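Local coordinates for methanol--corrinoid protein (Methanosarcina barkeri, PDB 2I2X) that carries a corrinoid group that takes up the methyl group of methanol and passes it on toward coenzyme M in methanogenesis, at residues Gly124-His129 with Met177-Ala182; His129-Asp134 with Thr185-Ala190; Ala145-Asn150 with Ala232-Ile237; Tyr189-Val194 with Ile205-Gly210; Glu193-Leu198 with Phe222-Tyr227. All coordinates share one frame; numbering follows the deposited sequence.

Contact 1: residues Gly124-His129 with Met177-Ala182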
# COMPACT_ATOMS: atom_id res chain seq x y z
N GLY B 124 23.97 -18.50 33.61
CA GLY B 124 22.53 -18.67 33.84
C GLY B 124 21.93 -19.54 32.76
O GLY B 124 22.62 -19.93 31.81
N THR B 125 20.64 -19.86 32.89
CA THR B 125 19.92 -20.65 31.88
C THR B 125 18.86 -19.81 31.17
O THR B 125 18.12 -19.06 31.81
CB THR B 125 19.32 -21.97 32.49
OG1 THR B 125 20.37 -22.91 32.71
CG2 THR B 125 18.30 -22.61 31.57
N VAL B 126 18.81 -19.93 29.84
CA VAL B 126 17.70 -19.38 29.04
C VAL B 126 16.94 -20.51 28.36
O VAL B 126 17.54 -21.45 27.81
CB VAL B 126 18.17 -18.35 27.98
CG1 VAL B 126 16.98 -17.67 27.34
CG2 VAL B 126 19.08 -17.30 28.60
N VAL B 127 15.61 -20.44 28.42
CA VAL B 127 14.72 -21.31 27.66
C VAL B 127 14.27 -20.51 26.44
O VAL B 127 13.91 -19.33 26.56
CB VAL B 127 13.49 -21.78 28.49
CG1 VAL B 127 12.52 -22.60 27.65
CG2 VAL B 127 13.94 -22.58 29.68
N CYS B 128 14.30 -21.16 25.27
CA CYS B 128 13.86 -20.56 24.01
C CYS B 128 12.80 -21.39 23.32
O CYS B 128 12.91 -22.62 23.23
CB CYS B 128 15.04 -20.38 23.08
SG CYS B 128 16.32 -19.36 23.79
N HIS B 129 11.76 -20.72 22.82
CA HIS B 129 10.72 -21.40 22.08
C HIS B 129 10.15 -20.54 20.96
O HIS B 129 10.32 -19.32 20.96
CB HIS B 129 9.59 -21.88 23.02
CG HIS B 129 8.59 -20.82 23.37
ND1 HIS B 129 8.93 -19.67 24.07
CD2 HIS B 129 7.26 -20.73 23.12
CE1 HIS B 129 7.85 -18.93 24.23
NE2 HIS B 129 6.83 -19.55 23.66
N MET B 177 15.73 -16.35 32.12
CA MET B 177 15.09 -15.65 31.02
C MET B 177 14.38 -16.60 30.06
O MET B 177 14.91 -17.64 29.68
CB MET B 177 16.14 -14.85 30.27
CG MET B 177 15.80 -14.53 28.85
SD MET B 177 16.42 -12.91 28.50
CE MET B 177 15.13 -11.93 29.27
N LEU B 178 13.17 -16.21 29.67
CA LEU B 178 12.41 -16.94 28.67
C LEU B 178 12.34 -16.14 27.38
O LEU B 178 11.92 -14.98 27.40
CB LEU B 178 11.00 -17.18 29.21
CG LEU B 178 10.02 -17.94 28.33
CD1 LEU B 178 10.50 -19.38 28.18
CD2 LEU B 178 8.62 -17.89 28.94
N THR B 179 12.76 -16.74 26.26
CA THR B 179 12.56 -16.11 24.93
C THR B 179 11.42 -16.74 24.15
O THR B 179 11.17 -17.95 24.24
CB THR B 179 13.85 -16.08 24.01
OG1 THR B 179 14.11 -17.38 23.49
CG2 THR B 179 15.07 -15.59 24.74
N GLY B 180 10.72 -15.90 23.39
CA GLY B 180 9.66 -16.34 22.48
C GLY B 180 9.74 -15.66 21.12
O GLY B 180 10.08 -14.48 21.02
N THR B 181 9.41 -16.41 20.07
CA THR B 181 9.48 -15.93 18.71
C THR B 181 8.19 -16.24 18.00
O THR B 181 7.82 -17.41 17.86
CB THR B 181 10.66 -16.57 17.98
OG1 THR B 181 11.88 -16.09 18.54
CG2 THR B 181 10.65 -16.24 16.48
N ALA B 182 7.48 -15.20 17.58
CA ALA B 182 6.29 -15.37 16.74
C ALA B 182 6.42 -14.62 15.41
O ALA B 182 7.01 -13.55 15.36
CB ALA B 182 5.05 -14.96 17.48
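The carbonyl oxygen T179 O is gripped twice by one residue, H129, and this pair of hydrogen bonds is the polar centre of the contact. The ring nitrogen H129 ND1 donates to T179 O over 2.8 Å, arriving in the carbonyl plane on a lone pair, while the backbone H129 N, 3.2 Å from T179 O, comes from above that plane. The ring can fold back over the neighbouring strand because CG takes the crowded position between backbone N and carbonyl carbon (chi1 82°), which also brings CE1 close to G180, where a side chain would meet the ring tightly. Around this centre runs a regular parallel ladder: V127 N donates to M177 O, and T179 N to V127 O at 2.8 Å, almost straight at 174°. A weak bond from T181 N to H129 O follows. Side chains alternate between the two faces. V126 CG1 lies beside M177 CG at 3.7 Å on the face that also carries C128 and T179, and V127 CG1 runs alongside L178 CD1 on the other, with H129. These are adjacent strands in the core of the Rossmann-like B12-binding domain, and at their C-terminal end T181 OG1 hydrogen-bonds the corrinoid cofactor. An alanine in place of H129 would remove the side-chain bond to T179 O and would probably loosen the packing against G180. With ND1 as donor and V194 packed near NE2, the imidazole is consistent with a neutral ring protonated at ND1.

Contact 2: residues His129-Asp134 with Thr185-Ala190; sequences HVAEGD and TTTMYA
T187 reaches across to the loop that leaves strand 125-130, and its chi1 of -109° lies off the staggered positions, close to eclipsed. That rotation sends OG1 toward the backbone of E132 and G133, where it makes a weak hydrogen bond to E132 O at 3.5 Å, and turns CG2 toward A131 and D134. A131 CB fits between T187 and A190, 3.5 Å from T187 O and 3.7 Å from A190 CB. Two turns present these groups: a type II, A131 to D134, closed by D134 N on A131 O, and a type I, T187 to A190, leading into helix 190-199. The first turn ends on D134, which opens the DxHxxG motif of base-off/His-on corrinoid proteins. D134 OD1 bonds ND1 of H136, the axial ligand of cobalt, so the carboxylate is likely to polarise that imidazole. D134 holds CG anti to its backbone N (chi1 -157°) and crosses T187 at about a right angle, its OD2 accepting from L183 N. G133, at phi 89°, places its C near T187 OG1, and its carbonyl oxygen bonds the corrinoid. E132 CG lies 4.4 Å from A190 CB; its carboxylate ends near that of E193, a probably repulsive like charge.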
# COMPACT_ATOMS: atom_id res chain seq x y z
N HIS B 129 11.76 -20.72 22.82
CA HIS B 129 10.72 -21.40 22.08
C HIS B 129 10.15 -20.54 20.96
O HIS B 129 10.32 -19.32 20.96
CB HIS B 129 9.59 -21.88 23.02
CG HIS B 129 8.59 -20.82 23.37
ND1 HIS B 129 8.93 -19.67 24.07
CD2 HIS B 129 7.26 -20.73 23.12
CE1 HIS B 129 7.85 -18.93 24.23
NE2 HIS B 129 6.83 -19.55 23.66
N VAL B 130 9.50 -21.20 20.02
CA VAL B 130 8.68 -20.55 19.01
C VAL B 130 7.22 -20.77 19.44
O VAL B 130 6.87 -21.84 19.96
CB VAL B 130 8.94 -21.16 17.61
CG1 VAL B 130 8.07 -20.51 16.57
CG2 VAL B 130 10.37 -20.99 17.23
N ALA B 131 6.39 -19.74 19.25
CA ALA B 131 4.96 -19.78 19.59
C ALA B 131 4.25 -21.02 19.05
O ALA B 131 4.62 -21.55 18.00
CB ALA B 131 4.28 -18.52 19.08
N GLU B 132 3.21 -21.48 19.74
CA GLU B 132 2.47 -22.62 19.17
C GLU B 132 1.68 -22.17 17.96
O GLU B 132 1.17 -21.04 17.91
CB GLU B 132 1.63 -23.39 20.21
CG GLU B 132 0.21 -22.89 20.48
CD GLU B 132 -0.58 -23.78 21.46
OE1 GLU B 132 -1.03 -24.88 21.06
OE2 GLU B 132 -0.74 -23.34 22.64
N GLY B 133 1.61 -23.07 16.98
CA GLY B 133 1.07 -22.80 15.64
C GLY B 133 2.13 -22.29 14.67
O GLY B 133 1.87 -22.18 13.48
N ASP B 134 3.33 -22.01 15.17
CA ASP B 134 4.36 -21.34 14.38
C ASP B 134 5.56 -22.26 14.09
O ASP B 134 6.09 -22.92 14.99
CB ASP B 134 4.79 -20.05 15.10
CG ASP B 134 5.40 -19.00 14.16
OD1 ASP B 134 6.04 -19.37 13.15
OD2 ASP B 134 5.27 -17.80 14.46
N THR B 185 0.57 -13.00 12.67
CA THR B 185 -0.53 -12.41 13.44
C THR B 185 -1.36 -13.52 14.08
O THR B 185 -1.87 -13.40 15.20
CB THR B 185 -1.44 -11.54 12.56
OG1 THR B 185 -2.01 -12.35 11.51
CG2 THR B 185 -0.66 -10.40 11.94
N THR B 186 -1.43 -14.63 13.35
CA THR B 186 -2.26 -15.78 13.65
C THR B 186 -1.67 -16.62 14.79
O THR B 186 -2.24 -17.62 15.20
CB THR B 186 -2.45 -16.58 12.33
OG1 THR B 186 -3.77 -17.11 12.26
CG2 THR B 186 -1.43 -17.68 12.16
N THR B 187 -0.56 -16.14 15.35
CA THR B 187 0.35 -16.95 16.16
C THR B 187 0.99 -16.15 17.30
O THR B 187 1.36 -16.73 18.32
CB THR B 187 1.44 -17.57 15.24
OG1 THR B 187 1.23 -18.98 15.12
CG2 THR B 187 2.83 -17.31 15.74
N MET B 188 1.11 -14.84 17.13
CA MET B 188 1.70 -13.95 18.14
C MET B 188 0.95 -14.01 19.46
O MET B 188 1.50 -13.73 20.52
CB MET B 188 1.74 -12.50 17.63
CG MET B 188 0.43 -12.09 16.94
SD MET B 188 0.42 -10.39 16.33
CE MET B 188 -1.35 -10.13 16.07
N TYR B 189 -0.33 -14.38 19.39
CA TYR B 189 -1.18 -14.48 20.57
C TYR B 189 -0.85 -15.63 21.53
O TYR B 189 -1.40 -15.70 22.63
CB TYR B 189 -2.66 -14.46 20.17
CG TYR B 189 -3.22 -13.05 20.14
CD1 TYR B 189 -3.89 -12.56 19.01
CD2 TYR B 189 -3.03 -12.19 21.23
CE1 TYR B 189 -4.38 -11.24 18.99
CE2 TYR B 189 -3.51 -10.88 21.22
CZ TYR B 189 -4.19 -10.41 20.11
OH TYR B 189 -4.66 -9.11 20.12
N ALA B 190 0.06 -16.52 21.12
CA ALA B 190 0.51 -17.60 21.99
C ALA B 190 1.40 -17.06 23.11
O ALA B 190 1.75 -17.79 24.03
CB ALA B 190 1.24 -18.67 21.20

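Contact 3: residues Ala145-Asn150 with Ala232-Ile237; sequences ALLRAN and ADAPKI
Helix segments 145-149 and 233-237 run in roughly the same direction, their axes 8.8 Å apart at closest approach and crossing at -44°. P235 is the centre of the interface, and more of it is buried by the other segment than of any other residue here. Its ring is met at three places by three residues of the other segment. CG of P235 rests 3.3 Å from L146 O, with L146 CB a little further off. P235 CB lies under the amide of N150, 3.5 Å from ND2, the two side chains crossing obliquely. Near the ring nitrogen the L147 side chain closes in: L147 CD1 is 3.5 Å from P235 N and 3.9 Å from A234 CB. L147 reaches there with chi1 at -106° and chi2 at 18°, both far from staggered values. The side-chain contacts are mostly apolar, with the N150 amide and L146 O as polar atoms against the proline. Beneath it, L147 also packs on V126 and C128 of strand 125-130, and I237 on A208 and M177, so both helices lie on one face of the sheet; A149 meets M81 and I85 of helix 72-89, while K236 and I237 turn to F255 of helix 248-255.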
# COMPACT_ATOMS: atom_id res chain seq x y z
N ALA B 145 21.86 -19.15 19.02
CA ALA B 145 23.30 -19.04 18.78
C ALA B 145 23.92 -17.89 19.58
O ALA B 145 24.85 -18.11 20.36
CB ALA B 145 23.60 -18.90 17.30
N LEU B 146 23.38 -16.69 19.42
CA LEU B 146 23.91 -15.51 20.10
C LEU B 146 23.87 -15.61 21.63
O LEU B 146 24.66 -14.96 22.32
CB LEU B 146 23.25 -14.22 19.59
CG LEU B 146 23.82 -13.52 18.34
CD1 LEU B 146 25.11 -12.75 18.66
CD2 LEU B 146 24.04 -14.47 17.15
N LEU B 147 22.97 -16.43 22.15
CA LEU B 147 22.93 -16.75 23.58
C LEU B 147 24.05 -17.72 23.98
O LEU B 147 24.72 -17.51 24.99
CB LEU B 147 21.56 -17.32 23.96
CG LEU B 147 20.54 -16.48 24.75
CD1 LEU B 147 20.80 -14.99 24.73
CD2 LEU B 147 19.13 -16.79 24.26
N ARG B 148 24.25 -18.77 23.18
CA ARG B 148 25.31 -19.74 23.42
C ARG B 148 26.69 -19.14 23.17
O ARG B 148 27.70 -19.65 23.65
CB ARG B 148 25.11 -21.00 22.58
CG ARG B 148 24.03 -21.90 23.14
CD ARG B 148 23.71 -23.06 22.22
NE ARG B 148 22.48 -23.73 22.65
CZ ARG B 148 21.75 -24.55 21.89
NH1 ARG B 148 22.10 -24.82 20.64
NH2 ARG B 148 20.65 -25.10 22.39
N ALA B 149 26.72 -18.04 22.42
CA ALA B 149 27.94 -17.32 22.11
C ALA B 149 28.32 -16.31 23.19
O ALA B 149 29.51 -16.03 23.40
CB ALA B 149 27.82 -16.64 20.78
N ASN B 150 27.31 -15.75 23.87
CA ASN B 150 27.53 -14.79 24.97
C ASN B 150 27.69 -15.46 26.35
O ASN B 150 27.61 -14.80 27.38
CB ASN B 150 26.40 -13.74 24.99
CG ASN B 150 26.91 -12.31 25.25
OD1 ASN B 150 27.34 -11.97 26.36
ND2 ASN B 150 26.84 -11.47 24.22
N ALA B 232 20.48 -9.82 18.38
CA ALA B 232 21.51 -9.28 19.27
C ALA B 232 20.92 -8.82 20.61
O ALA B 232 21.58 -8.89 21.64
CB ALA B 232 22.26 -8.12 18.60
N ASP B 233 19.67 -8.36 20.56
CA ASP B 233 18.95 -7.88 21.74
C ASP B 233 18.75 -8.97 22.82
O ASP B 233 18.47 -8.65 23.97
CB ASP B 233 17.57 -7.30 21.35
CG ASP B 233 17.67 -5.94 20.64
OD1 ASP B 233 18.14 -4.97 21.26
OD2 ASP B 233 17.24 -5.85 19.47
N ALA B 234 18.91 -10.24 22.44
CA ALA B 234 18.69 -11.37 23.37
C ALA B 234 19.72 -11.49 24.51
O ALA B 234 19.33 -11.58 25.67
CB ALA B 234 18.53 -12.69 22.61
N PRO B 235 21.04 -11.53 24.18
CA PRO B 235 22.05 -11.44 25.26
C PRO B 235 22.02 -10.12 26.07
O PRO B 235 22.14 -10.15 27.30
CB PRO B 235 23.39 -11.58 24.50
CG PRO B 235 23.04 -12.24 23.21
CD PRO B 235 21.67 -11.73 22.86
N LYS B 236 21.87 -8.99 25.37
CA LYS B 236 21.84 -7.65 25.98
C LYS B 236 20.76 -7.52 27.05
O LYS B 236 20.97 -6.87 28.08
CB LYS B 236 21.64 -6.59 24.88
CG LYS B 236 22.08 -5.19 25.25
CD LYS B 236 22.12 -4.27 24.02
CE LYS B 236 22.67 -2.88 24.36
NZ LYS B 236 22.66 -1.95 23.20
N ILE B 237 19.61 -8.14 26.80
CA ILE B 237 18.50 -8.17 27.75
C ILE B 237 18.72 -9.20 28.87
O ILE B 237 18.12 -9.10 29.94
CB ILE B 237 17.14 -8.38 27.00
CG1 ILE B 237 15.94 -8.02 27.88
CG2 ILE B 237 17.01 -9.79 26.42
CD1 ILE B 237 15.44 -6.61 27.64

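Contact 4: residues Tyr189-Val194 with Ile205-Gly210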
# COMPACT_ATOMS: atom_id res chain seq x y z
N TYR B 189 -0.33 -14.38 19.39
CA TYR B 189 -1.18 -14.48 20.57
C TYR B 189 -0.85 -15.63 21.53
O TYR B 189 -1.40 -15.70 22.63
CB TYR B 189 -2.66 -14.46 20.17
CG TYR B 189 -3.22 -13.05 20.14
CD1 TYR B 189 -3.89 -12.56 19.01
CD2 TYR B 189 -3.03 -12.19 21.23
CE1 TYR B 189 -4.38 -11.24 18.99
CE2 TYR B 189 -3.51 -10.88 21.22
CZ TYR B 189 -4.19 -10.41 20.11
OH TYR B 189 -4.66 -9.11 20.12
N ALA B 190 0.06 -16.52 21.12
CA ALA B 190 0.51 -17.60 21.99
C ALA B 190 1.40 -17.06 23.11
O ALA B 190 1.75 -17.79 24.03
CB ALA B 190 1.24 -18.67 21.20
N PHE B 191 1.76 -15.78 23.01
CA PHE B 191 2.49 -15.11 24.09
C PHE B 191 1.54 -14.84 25.26
O PHE B 191 1.95 -14.91 26.42
CB PHE B 191 3.13 -13.79 23.62
CG PHE B 191 4.26 -13.96 22.62
CD1 PHE B 191 4.85 -15.19 22.37
CD2 PHE B 191 4.75 -12.84 21.93
CE1 PHE B 191 5.91 -15.31 21.45
CE2 PHE B 191 5.80 -12.95 21.02
CZ PHE B 191 6.38 -14.19 20.78
N LYS B 192 0.28 -14.50 24.93
CA LYS B 192 -0.83 -14.43 25.89
C LYS B 192 -0.80 -15.66 26.76
O LYS B 192 -0.42 -15.58 27.93
CB LYS B 192 -2.19 -14.37 25.16
CG LYS B 192 -2.94 -13.04 25.20
CD LYS B 192 -3.81 -12.91 26.44
CE LYS B 192 -4.12 -11.45 26.73
NZ LYS B 192 -4.34 -11.21 28.19
N GLU B 193 -1.19 -16.79 26.18
CA GLU B 193 -1.22 -18.07 26.89
C GLU B 193 -0.02 -18.27 27.79
O GLU B 193 -0.18 -18.50 28.98
CB GLU B 193 -1.33 -19.24 25.92
CG GLU B 193 -2.72 -19.84 25.85
CD GLU B 193 -2.75 -21.13 25.04
OE1 GLU B 193 -2.76 -21.04 23.79
OE2 GLU B 193 -2.78 -22.21 25.67
N VAL B 194 1.18 -18.13 27.22
CA VAL B 194 2.44 -18.30 27.97
C VAL B 194 2.53 -17.36 29.18
O VAL B 194 2.73 -17.82 30.29
CB VAL B 194 3.68 -18.16 27.05
CG1 VAL B 194 4.97 -18.08 27.87
CG2 VAL B 194 3.75 -19.33 26.08
N ILE B 205 9.92 -14.40 35.98
CA ILE B 205 11.11 -14.16 35.16
C ILE B 205 10.73 -13.34 33.91
O ILE B 205 9.58 -13.40 33.46
CB ILE B 205 11.87 -15.47 34.78
CG1 ILE B 205 11.07 -16.31 33.77
CG2 ILE B 205 12.26 -16.27 36.06
CD1 ILE B 205 11.88 -17.42 33.10
N PRO B 206 11.68 -12.55 33.38
CA PRO B 206 11.34 -11.78 32.18
C PRO B 206 11.11 -12.69 30.98
O PRO B 206 11.77 -13.73 30.83
CB PRO B 206 12.57 -10.89 31.95
CG PRO B 206 13.38 -10.99 33.20
CD PRO B 206 13.07 -12.31 33.80
N PHE B 207 10.16 -12.30 30.14
CA PHE B 207 9.81 -13.03 28.93
C PHE B 207 10.16 -12.17 27.73
O PHE B 207 9.37 -11.33 27.33
CB PHE B 207 8.32 -13.35 28.96
CG PHE B 207 7.81 -14.13 27.78
CD1 PHE B 207 8.67 -14.91 27.00
CD2 PHE B 207 6.45 -14.13 27.48
CE1 PHE B 207 8.18 -15.64 25.91
CE2 PHE B 207 5.95 -14.86 26.40
CZ PHE B 207 6.82 -15.61 25.61
N ALA B 208 11.35 -12.36 27.16
CA ALA B 208 11.78 -11.53 26.03
C ALA B 208 11.21 -12.01 24.69
O ALA B 208 11.61 -13.05 24.16
CB ALA B 208 13.30 -11.44 25.99
N CYS B 209 10.28 -11.23 24.14
CA CYS B 209 9.56 -11.58 22.93
C CYS B 209 10.07 -10.88 21.68
O CYS B 209 10.39 -9.68 21.72
CB CYS B 209 8.09 -11.22 23.10
SG CYS B 209 7.28 -12.09 24.43
N GLY B 210 10.10 -11.61 20.57
CA GLY B 210 10.53 -11.08 19.27
C GLY B 210 9.90 -11.80 18.10
O GLY B 210 9.04 -12.66 18.28
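Within the beta-alpha-beta crossover formed by strand 177-181, helix 190-199 and strand 207-210, this contact packs the helix on the strand that follows it. The two short segments run almost exactly antiparallel, 174° between their directions, with axes 11.2 Å apart, a spacing bridged mainly by side chains. The centre is an aromatic pair: F207 turns its edge to the face of F191, a T-shaped arrangement with planes at 77° and centroids 5.4 Å apart. F207 is extended from its strand, CG anti to the backbone N (chi1 -179°), so the tip of its ring reaches the helix, CZ lying 3.8 Å from F191 CD1. One turn further along, V194 meets the same tip, CG1 3.7 Å from F207 CE2, the two side chains crossing at about a right angle.

C209, on the same side of the strand as F207, joins both rings. Its sulfur stands over the F191 face, SG 3.9 Å from the F191 ring centroid, and also above the centre of the F207 ring; C209 CB lies 3.5 Å from F191 CE2. Set in the corner between two nearly perpendicular rings, over a face of each, the sulfur makes a compact apolar cluster in the core. L178 packs on V194 and F207 from strand 177-181, and A182 and V214 also touch F191. The opposite side of the strand belongs to other partners: A208 packs on I237, while its carbonyl oxygen bonds the corrinoid. At the rim of the F191 ring, G210 O lies in its plane, 4.0 Å from CZ.

Contact 5: residues Glu193-Leu198 with Phe222-Tyr227; sequences EVNDML and FALGVY
Helix 190-199 packs here against the loop that leads into strand 225-227, the outermost strand on this side of the Rossmann-like sheet, so the contact ties a covering helix to the sheet's margin. Two kinds of packing carry it. In the first, an amide lies against main chain: the side chain of N195 leaves the helix with CG anti to the backbone N (chi1 171°) and sets its amide against the backbone of A223 and L224. The amide crosses F222 obliquely, its plane 40° from the ring plane, and N195 CG lies 3.6 Å from F222 CB. The loop it faces is a turn in which G225 N makes a weak bond to F222 O. An alanine in place of N195 would remove the amide and would probably leave the backbone of A223 and L224 less well packed, loosening the hold of helix on turn.

The apolar interactions come from L224, whose CG is anti to the carbonyl carbon (chi1 -63°), sending its branch toward the helix. Its CD1 is 3.7 Å from L198 CB, the two leucines crossing at about a right angle, and lies 3.6 Å from N195 O, the oxygen that takes the backbone bond of L198 N. F222 meets N195 mainly through its CB: its ring leads away, to an edge-to-face pair with F218 and to F191 and K192. Backbone bonds of L224 and V226 with F207 join the loop and strand to the sheet. The tips of the two leucines also meet, L198 CD1 lying 4.0 Å from L224 CD1.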
# COMPACT_ATOMS: atom_id res chain seq x y z
N GLU B 193 -1.19 -16.79 26.18
CA GLU B 193 -1.22 -18.07 26.89
C GLU B 193 -0.02 -18.27 27.79
O GLU B 193 -0.18 -18.50 28.98
CB GLU B 193 -1.33 -19.24 25.92
CG GLU B 193 -2.72 -19.84 25.85
CD GLU B 193 -2.75 -21.13 25.04
OE1 GLU B 193 -2.76 -21.04 23.79
OE2 GLU B 193 -2.78 -22.21 25.67
N VAL B 194 1.18 -18.13 27.22
CA VAL B 194 2.44 -18.30 27.97
C VAL B 194 2.53 -17.36 29.18
O VAL B 194 2.73 -17.82 30.29
CB VAL B 194 3.68 -18.16 27.05
CG1 VAL B 194 4.97 -18.08 27.87
CG2 VAL B 194 3.75 -19.33 26.08
N ASN B 195 2.35 -16.06 28.94
CA ASN B 195 2.43 -15.05 30.01
C ASN B 195 1.47 -15.31 31.18
O ASN B 195 1.90 -15.38 32.33
CB ASN B 195 2.22 -13.65 29.44
CG ASN B 195 2.07 -12.61 30.53
OD1 ASN B 195 0.97 -12.36 31.02
ND2 ASN B 195 3.18 -11.99 30.90
N ASP B 196 0.18 -15.42 30.86
CA ASP B 196 -0.87 -15.70 31.83
C ASP B 196 -0.56 -16.97 32.61
O ASP B 196 -0.63 -16.98 33.83
CB ASP B 196 -2.24 -15.85 31.14
CG ASP B 196 -2.68 -14.60 30.42
OD1 ASP B 196 -1.94 -13.59 30.43
OD2 ASP B 196 -3.78 -14.62 29.84
N MET B 197 -0.20 -18.02 31.88
CA MET B 197 0.03 -19.34 32.46
C MET B 197 1.35 -19.45 33.25
O MET B 197 1.67 -20.51 33.78
CB MET B 197 -0.03 -20.38 31.35
CG MET B 197 -0.39 -21.77 31.80
SD MET B 197 0.59 -22.97 30.89
CE MET B 197 2.19 -22.18 30.97
N LEU B 198 2.10 -18.36 33.31
CA LEU B 198 3.27 -18.29 34.19
C LEU B 198 2.91 -17.55 35.46
O LEU B 198 3.30 -17.96 36.55
CB LEU B 198 4.45 -17.60 33.50
CG LEU B 198 5.29 -18.38 32.49
CD1 LEU B 198 6.58 -17.61 32.20
CD2 LEU B 198 5.62 -19.81 32.95
N PHE B 222 1.33 -7.54 27.98
CA PHE B 222 1.57 -8.66 28.90
C PHE B 222 2.54 -8.23 29.99
O PHE B 222 3.51 -7.51 29.71
CB PHE B 222 2.11 -9.89 28.16
CG PHE B 222 1.40 -10.19 26.87
CD1 PHE B 222 2.07 -10.10 25.66
CD2 PHE B 222 0.04 -10.52 26.87
CE1 PHE B 222 1.42 -10.36 24.46
CE2 PHE B 222 -0.62 -10.78 25.68
CZ PHE B 222 0.07 -10.70 24.47
N ALA B 223 2.29 -8.68 31.21
CA ALA B 223 3.03 -8.22 32.38
C ALA B 223 4.50 -8.62 32.37
O ALA B 223 5.37 -7.83 32.78
CB ALA B 223 2.34 -8.68 33.67
N LEU B 224 4.79 -9.83 31.89
CA LEU B 224 6.14 -10.39 31.92
C LEU B 224 6.95 -10.02 30.69
O LEU B 224 8.16 -10.29 30.62
CB LEU B 224 6.10 -11.91 32.06
CG LEU B 224 5.49 -12.51 33.34
CD1 LEU B 224 5.14 -13.97 33.14
CD2 LEU B 224 6.42 -12.33 34.53
N GLY B 225 6.29 -9.37 29.73
CA GLY B 225 6.83 -9.11 28.40
C GLY B 225 7.92 -8.07 28.26
O GLY B 225 7.81 -6.95 28.75
N VAL B 226 8.99 -8.47 27.57
CA VAL B 226 10.05 -7.57 27.11
C VAL B 226 10.14 -7.67 25.58
O VAL B 226 10.03 -8.76 25.02
CB VAL B 226 11.41 -7.93 27.72
CG1 VAL B 226 12.34 -6.73 27.67
CG2 VAL B 226 11.26 -8.40 29.16
N TYR B 227 10.35 -6.53 24.92
CA TYR B 227 10.60 -6.52 23.48
C TYR B 227 12.09 -6.58 23.19
O TYR B 227 12.90 -6.15 23.99
CB TYR B 227 9.98 -5.27 22.81
CG TYR B 227 9.98 -5.27 21.28
CD1 TYR B 227 9.74 -6.45 20.56
CD2 TYR B 227 10.18 -4.09 20.56
CE1 TYR B 227 9.73 -6.45 19.17
CE2 TYR B 227 10.17 -4.09 19.16
CZ TYR B 227 9.94 -5.27 18.48
OH TYR B 227 9.92 -5.31 17.11

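From the N terminus, contact 1 closes the first loop, pairing strand 125-130 with 177-181 around the intervening strand 153-158 and two helices. Contact 2 starts where the first segment of contact 1 ends, shares H129, and crosses it, joining loops at the C-terminal edge of the same strands. Contact 3 opens inside both loops and closes last, so it crosses contacts 1 and 2 and encloses contacts 4 and 5. These two follow from helix 190-199: contact 4 reaches strand 207-210 and contact 5 the edge strand 225-227, and the strands bond through C209 N and V226 O. I237 meets M177, A208 and V226 from the other face, completing the layered domain.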